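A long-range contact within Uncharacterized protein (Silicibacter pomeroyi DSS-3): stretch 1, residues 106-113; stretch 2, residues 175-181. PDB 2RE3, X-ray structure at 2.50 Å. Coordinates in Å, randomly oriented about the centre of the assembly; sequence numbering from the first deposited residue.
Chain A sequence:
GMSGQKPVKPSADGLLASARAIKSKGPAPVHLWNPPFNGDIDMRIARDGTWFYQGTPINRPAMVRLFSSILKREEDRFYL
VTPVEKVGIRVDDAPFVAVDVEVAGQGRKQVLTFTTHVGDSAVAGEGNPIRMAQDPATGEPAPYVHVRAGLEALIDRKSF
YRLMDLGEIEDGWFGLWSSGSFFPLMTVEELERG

Stretch 1, residues 106-113: QGRKQVLT
Stretch 2 (175-181) GLWSSGS

Two chain segments that cross rather than align cannot share a ladder of backbone hydrogen bonds, and their junction must be assembled from individually fitted contacts. The meeting of residues 106-113 with residues 175-181 illustrates the principle. Strand 111-113 and strand 175-178 run at 95° to each other, their axes approaching to 5.9 Å, and the stretches bury 456 Å² in total. Stretch 2 leaves its strand through a type I' turn from Ser 178 to Ser 181, closed by Ser 178 N to Ser 181 O and Ser 181 N to Ser 178 O, both 3.0 Å. Ser 179 (phi/psi 54/35) and Gly 180 (81/3) form its corner.

Stretch 1 begins extended at Gln 106 (-137/143), then bends: Lys 109 N donates to Gln 106 O at 2.9 Å, around Gly 107 (54/-120) and Arg 108 (-83/-12). The CA atoms of Arg 108 and Trp 177 lie 5.6 Å apart. Arg 108, with chi1 to chi3 m, t, t and chi4 155°, lays its aliphatic stem over one face of the Trp 177 indole, itself set at chi1 -79° (m) and chi2 97°. Arg 108 CG sits 3.6 Å from the centroid of the Trp 177 five-membered ring, 18° off the normal, a CH-pi contact in which a methylene C-H meets the electron-rich face of the indole.

Lys 109 (-91/3) points away, and its modelled side chain (m, t) ends at CD. Gln 110 (-70/150) then bonds through both backbone and side chain. Its chi1 of 104° lies between wells; with chi2 t and chi3 -35°, the amide reaches stretch 2, where Gln 110 NE2 donates to Trp 177 O at 2.8 Å. Gln 110 O accepts from Ser 179 N at 3.0 Å and receives a CA-H...O contact from Ser 178 CA at 3.2 Å. Water 1 joins the bend to the turn, donating to Arg 108 O (2.8 Å) and Gln 110 O (2.5 Å) and accepting from Gly 180 N (2.9 Å).

At Val 111 (-125/130, chi1 t) the backbones are closest in register, its CA 4.4 Å from Ser 178 CA. Val 111 CG1 rests 3.7 Å from Ser 179 OG. Leu 112 (-109/116; m, t) uses its backbone for a nearly straight hydrogen bond, N to Ser 178 OG at 2.9 Å and 167°, with the serine in rotamer t. Its side chain supplies apolar packing: Leu 112 CD1 lies 4.0 Å from Leu 176 CD1, Leu 176 also being m, t. Thr 113 (-107/120, chi1 m) continues the strand beyond the contact.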

# COMPACT_ATOMS: atom_id res chain seq x y z
N GLN A 106 -22.95 1.06 9.71
CA GLN A 106 -23.15 2.08 10.71
C GLN A 106 -22.39 1.75 11.99
O GLN A 106 -22.31 0.59 12.37
CB GLN A 106 -24.64 2.14 11.00
CG GLN A 106 -25.10 3.36 11.77
CD GLN A 106 -24.97 4.66 10.98
OE1 GLN A 106 -24.70 4.67 9.76
NE2 GLN A 106 -25.17 5.78 11.68
N GLY A 107 -21.85 2.79 12.64
CA GLY A 107 -21.25 2.69 13.96
C GLY A 107 -20.17 1.62 14.08
O GLY A 107 -19.14 1.67 13.39
N ARG A 108 -20.39 0.66 14.97
CA ARG A 108 -19.42 -0.40 15.23
C ARG A 108 -19.53 -1.53 14.23
O ARG A 108 -18.64 -2.35 14.15
CB ARG A 108 -19.53 -0.90 16.68
CG ARG A 108 -18.99 0.12 17.68
CD ARG A 108 -19.44 -0.20 19.07
NE ARG A 108 -18.71 0.48 20.14
CZ ARG A 108 -19.25 0.71 21.35
NH1 ARG A 108 -20.51 0.35 21.61
NH2 ARG A 108 -18.55 1.32 22.30
N LYS A 109 -20.60 -1.55 13.45
CA LYS A 109 -20.78 -2.54 12.40
C LYS A 109 -20.21 -2.06 11.04
O LYS A 109 -20.30 -2.78 10.04
CB LYS A 109 -22.28 -2.92 12.29
CG LYS A 109 -22.83 -3.74 13.50
CD LYS A 109 -24.36 -3.60 13.69
N GLN A 110 -19.59 -0.87 11.01
CA GLN A 110 -19.20 -0.24 9.72
C GLN A 110 -18.06 -1.00 9.02
O GLN A 110 -17.26 -1.63 9.67
CB GLN A 110 -18.87 1.25 9.88
CG GLN A 110 -17.40 1.61 9.86
CD GLN A 110 -17.09 3.07 10.27
OE1 GLN A 110 -17.85 4.02 10.00
NE2 GLN A 110 -15.94 3.25 10.92
N VAL A 111 -18.04 -0.94 7.70
CA VAL A 111 -16.99 -1.56 6.89
C VAL A 111 -16.35 -0.51 5.96
O VAL A 111 -17.03 0.24 5.25
CB VAL A 111 -17.54 -2.75 6.04
CG1 VAL A 111 -16.40 -3.43 5.27
CG2 VAL A 111 -18.26 -3.76 6.93
N LEU A 112 -15.03 -0.46 5.99
CA LEU A 112 -14.28 0.51 5.20
C LEU A 112 -13.57 -0.22 4.05
O LEU A 112 -12.72 -1.07 4.29
CB LEU A 112 -13.24 1.25 6.07
CG LEU A 112 -13.73 2.01 7.31
CD1 LEU A 112 -12.53 2.61 8.11
CD2 LEU A 112 -14.66 3.11 6.90
N THR A 113 -13.95 0.11 2.82
CA THR A 113 -13.28 -0.43 1.63
C THR A 113 -12.42 0.65 0.96
O THR A 113 -12.89 1.71 0.54
CB THR A 113 -14.28 -1.03 0.66
OG1 THR A 113 -14.92 -2.12 1.30
CG2 THR A 113 -13.56 -1.55 -0.60
N GLY A 175 -9.99 5.88 16.97
CA GLY A 175 -9.67 4.98 15.86
C GLY A 175 -10.85 4.64 14.97
O GLY A 175 -11.88 5.34 14.97
N LEU A 176 -10.71 3.54 14.23
CA LEU A 176 -11.69 3.16 13.19
C LEU A 176 -12.20 1.75 13.39
O LEU A 176 -11.42 0.84 13.61
CB LEU A 176 -11.07 3.34 11.79
CG LEU A 176 -10.80 4.81 11.42
CD1 LEU A 176 -9.95 4.88 10.20
CD2 LEU A 176 -12.08 5.54 11.21
N TRP A 177 -13.52 1.60 13.39
CA TRP A 177 -14.16 0.30 13.32
C TRP A 177 -14.27 -0.08 11.87
O TRP A 177 -14.76 0.70 11.08
CB TRP A 177 -15.56 0.35 13.91
CG TRP A 177 -15.58 0.31 15.40
CD1 TRP A 177 -15.67 1.38 16.24
CD2 TRP A 177 -15.49 -0.84 16.23
NE1 TRP A 177 -15.64 0.96 17.54
CE2 TRP A 177 -15.53 -0.40 17.57
CE3 TRP A 177 -15.39 -2.22 15.97
CZ2 TRP A 177 -15.49 -1.28 18.66
CZ3 TRP A 177 -15.35 -3.10 17.06
CH2 TRP A 177 -15.41 -2.63 18.38
N SER A 178 -13.79 -1.27 11.50
CA SER A 178 -14.12 -1.85 10.20
C SER A 178 -14.29 -3.34 10.32
O SER A 178 -13.51 -3.99 11.00
CB SER A 178 -13.04 -1.54 9.17
OG SER A 178 -13.43 -1.99 7.88
N SER A 179 -15.31 -3.89 9.67
CA SER A 179 -15.53 -5.35 9.62
C SER A 179 -15.56 -5.99 11.00
O SER A 179 -15.07 -7.10 11.15
CB SER A 179 -14.44 -6.08 8.80
OG SER A 179 -14.35 -5.60 7.48
N GLY A 180 -16.09 -5.30 12.00
CA GLY A 180 -16.14 -5.85 13.36
C GLY A 180 -14.89 -5.76 14.22
O GLY A 180 -14.89 -6.27 15.33
N SER A 181 -13.83 -5.12 13.72
CA SER A 181 -12.58 -4.97 14.46
C SER A 181 -12.25 -3.49 14.65
O SER A 181 -12.65 -2.65 13.85
CB SER A 181 -11.43 -5.66 13.71
OG SER A 181 -11.54 -7.07 13.76
O HOH W 1 -16.89 -2.52 11.99